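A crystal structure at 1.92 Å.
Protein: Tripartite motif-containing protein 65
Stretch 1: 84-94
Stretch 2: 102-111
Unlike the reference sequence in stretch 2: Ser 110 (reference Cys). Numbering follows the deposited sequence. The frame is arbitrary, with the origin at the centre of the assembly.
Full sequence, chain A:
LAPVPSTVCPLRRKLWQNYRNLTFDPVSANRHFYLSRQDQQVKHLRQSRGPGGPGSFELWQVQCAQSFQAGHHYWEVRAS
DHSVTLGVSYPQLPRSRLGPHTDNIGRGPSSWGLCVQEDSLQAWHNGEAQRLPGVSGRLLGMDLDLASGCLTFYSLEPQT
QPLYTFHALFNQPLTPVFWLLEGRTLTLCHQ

Stretch 1 (84-94) VTLGVSYPQLP
Stretch 2 (102-111) TDNIGRGPSS

A strand (84-89) meets an irregular loop through a single antiparallel bridge, the non-hydrogen-bonded pair Ser 89 and Ser 111 (CA to CA 4.1 Å). Both serines are chi1 p and lie on the same sheet face, CB to CB 3.8 Å, which suits small side chains. CA-H...O contacts flank the pair, Ser 111 CA to Val 88 O and Ser 89 CA to Ser 110 O, each 3.2 Å. Tyr 90 N then donates to Ser 110 O (2.8 Å, 166°), while the Tyr 90 ring (chi1 m) lies oblique to Ser 110, which replaces the reference Cys. Turns are type II over 104-107, with Gly 106 at phi 76°, and type I over 108-111; Gly 106 N donates to Ser 111 OG (2.7 Å). Ile 105 (m, t) points toward the strand, its CB 3.9 Å from Thr 85 CG2. Gly 87 leaves room for it: an ideal CB there would sit 2.5 Å from Ile 105 CG2. Buried Thr 85 (m) donates from OG1 to Asp 103 OD2 (2.7 Å); Asp 103 (t) also salt-bridges Arg 107, OD2 to NH2 3.1 Å. A type I turn over 90-93 brings Leu 93 (t, p) inward, CD1 3.5 Å from Asn 104 OD1. Asn 104 (p) donates from ND2 to Pro 94 O (3.0 Å). The contact buries 571 Å².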

# COMPACT_ATOMS: atom_id res chain seq x y z
N VAL A 84 6.22 4.46 5.48
CA VAL A 84 5.60 4.06 4.22
C VAL A 84 4.09 4.17 4.39
O VAL A 84 3.57 4.12 5.51
CB VAL A 84 6.02 2.62 3.81
CG1 VAL A 84 7.54 2.53 3.67
CG2 VAL A 84 5.53 1.60 4.82
N THR A 85 3.38 4.29 3.26
CA THR A 85 1.92 4.31 3.27
C THR A 85 1.43 3.27 2.28
O THR A 85 1.94 3.19 1.17
CB THR A 85 1.33 5.67 2.89
OG1 THR A 85 1.80 6.68 3.78
CG2 THR A 85 -0.23 5.64 2.95
N LEU A 86 0.45 2.48 2.71
CA LEU A 86 -0.16 1.43 1.88
C LEU A 86 -1.63 1.78 1.70
O LEU A 86 -2.33 2.01 2.68
CB LEU A 86 -0.06 0.06 2.57
CG LEU A 86 1.25 -0.69 2.82
CD1 LEU A 86 2.19 0.06 3.73
CD2 LEU A 86 0.86 -1.98 3.52
N GLY A 87 -2.10 1.76 0.45
CA GLY A 87 -3.47 2.20 0.23
C GLY A 87 -4.05 1.71 -1.07
O GLY A 87 -3.43 0.93 -1.81
N VAL A 88 -5.27 2.16 -1.35
CA VAL A 88 -5.93 1.96 -2.63
C VAL A 88 -6.58 3.27 -3.05
O VAL A 88 -6.92 4.11 -2.21
CB VAL A 88 -6.98 0.84 -2.55
CG1 VAL A 88 -6.29 -0.51 -2.32
CG2 VAL A 88 -7.99 1.13 -1.47
N SER A 89 -6.75 3.45 -4.36
CA SER A 89 -7.35 4.68 -4.88
C SER A 89 -8.21 4.40 -6.10
O SER A 89 -7.98 3.43 -6.83
CB SER A 89 -6.29 5.71 -5.32
OG SER A 89 -5.57 5.22 -6.45
N TYR A 90 -9.17 5.30 -6.33
CA TYR A 90 -9.87 5.38 -7.60
C TYR A 90 -8.90 5.91 -8.65
O TYR A 90 -7.83 6.43 -8.31
CB TYR A 90 -11.06 6.32 -7.47
CG TYR A 90 -12.19 5.81 -6.60
CD1 TYR A 90 -12.44 4.43 -6.46
CD2 TYR A 90 -13.02 6.71 -5.94
CE1 TYR A 90 -13.51 3.97 -5.66
CE2 TYR A 90 -14.08 6.27 -5.16
CZ TYR A 90 -14.32 4.92 -5.00
OH TYR A 90 -15.39 4.56 -4.21
N PRO A 91 -9.24 5.79 -9.93
CA PRO A 91 -8.34 6.28 -10.99
C PRO A 91 -8.02 7.77 -10.95
O PRO A 91 -7.05 8.19 -11.59
CB PRO A 91 -9.10 5.93 -12.28
CG PRO A 91 -9.99 4.78 -11.91
CD PRO A 91 -10.40 5.04 -10.49
N GLN A 92 -8.79 8.61 -10.25
CA GLN A 92 -8.57 10.05 -10.35
C GLN A 92 -7.50 10.58 -9.41
O GLN A 92 -7.31 11.80 -9.34
CB GLN A 92 -9.88 10.81 -10.11
N LEU A 93 -6.80 9.72 -8.68
CA LEU A 93 -5.84 10.20 -7.69
C LEU A 93 -4.81 11.10 -8.36
O LEU A 93 -4.18 10.68 -9.34
CB LEU A 93 -5.16 9.04 -6.98
CG LEU A 93 -4.17 9.42 -5.88
CD1 LEU A 93 -4.91 10.05 -4.69
CD2 LEU A 93 -3.36 8.21 -5.42
N PRO A 94 -4.62 12.34 -7.90
CA PRO A 94 -3.66 13.23 -8.55
C PRO A 94 -2.22 12.74 -8.44
O PRO A 94 -1.80 12.17 -7.43
CB PRO A 94 -3.85 14.56 -7.81
CG PRO A 94 -5.24 14.48 -7.24
CD PRO A 94 -5.41 13.03 -6.87
N THR A 102 4.04 15.37 0.40
CA THR A 102 4.58 14.42 -0.57
C THR A 102 3.76 13.14 -0.65
O THR A 102 4.08 12.26 -1.46
CB THR A 102 6.02 14.04 -0.23
OG1 THR A 102 6.04 13.36 1.04
CG2 THR A 102 6.90 15.30 -0.13
N ASP A 103 2.73 13.00 0.19
CA ASP A 103 1.88 11.82 0.26
C ASP A 103 0.45 12.31 0.17
O ASP A 103 0.04 13.17 0.97
CB ASP A 103 2.14 11.09 1.59
CG ASP A 103 1.32 9.81 1.80
OD1 ASP A 103 0.58 9.35 0.89
OD2 ASP A 103 1.44 9.26 2.92
N ASN A 104 -0.32 11.85 -0.82
CA ASN A 104 -1.72 12.24 -0.88
C ASN A 104 -2.67 11.05 -0.70
O ASN A 104 -3.87 11.19 -0.94
CB ASN A 104 -2.02 13.01 -2.17
CG ASN A 104 -2.05 12.11 -3.41
OD1 ASN A 104 -1.78 10.91 -3.32
ND2 ASN A 104 -2.42 12.69 -4.55
N ILE A 105 -2.16 9.90 -0.25
CA ILE A 105 -2.98 8.70 -0.11
C ILE A 105 -3.89 8.86 1.11
O ILE A 105 -3.42 9.02 2.24
CB ILE A 105 -2.11 7.44 0.01
CG1 ILE A 105 -1.22 7.28 -1.22
CG2 ILE A 105 -3.01 6.18 0.15
CD1 ILE A 105 -0.09 6.26 -1.05
N GLY A 106 -5.21 8.79 0.88
CA GLY A 106 -6.16 9.05 1.95
C GLY A 106 -6.34 10.51 2.28
O GLY A 106 -7.01 10.84 3.28
N ARG A 107 -5.78 11.41 1.49
CA ARG A 107 -5.97 12.83 1.74
C ARG A 107 -7.16 13.42 0.98
O ARG A 107 -7.30 14.65 0.94
CB ARG A 107 -4.72 13.61 1.38
CG ARG A 107 -3.66 13.70 2.49
CD ARG A 107 -3.01 12.36 2.77
NE ARG A 107 -1.89 12.51 3.70
CZ ARG A 107 -1.15 11.52 4.21
NH1 ARG A 107 -0.13 11.84 5.01
NH2 ARG A 107 -1.34 10.26 3.81
N GLY A 108 -7.98 12.58 0.37
CA GLY A 108 -9.18 13.02 -0.30
C GLY A 108 -10.19 11.88 -0.34
O GLY A 108 -9.95 10.79 0.19
N PRO A 109 -11.35 12.11 -0.95
CA PRO A 109 -12.39 11.09 -0.95
C PRO A 109 -12.09 9.92 -1.89
O PRO A 109 -12.86 8.94 -1.89
CB PRO A 109 -13.63 11.85 -1.41
CG PRO A 109 -13.06 12.93 -2.34
CD PRO A 109 -11.75 13.34 -1.66
N SER A 110 -11.02 9.97 -2.69
CA SER A 110 -10.81 8.94 -3.71
C SER A 110 -9.79 7.88 -3.30
O SER A 110 -9.49 6.98 -4.11
CB SER A 110 -10.37 9.59 -5.04
OG SER A 110 -9.14 10.29 -4.86
N SER A 111 -9.28 7.93 -2.07
CA SER A 111 -8.28 6.97 -1.66
C SER A 111 -8.38 6.72 -0.17
O SER A 111 -8.98 7.49 0.59
CB SER A 111 -6.88 7.46 -2.05
OG SER A 111 -6.61 8.69 -1.44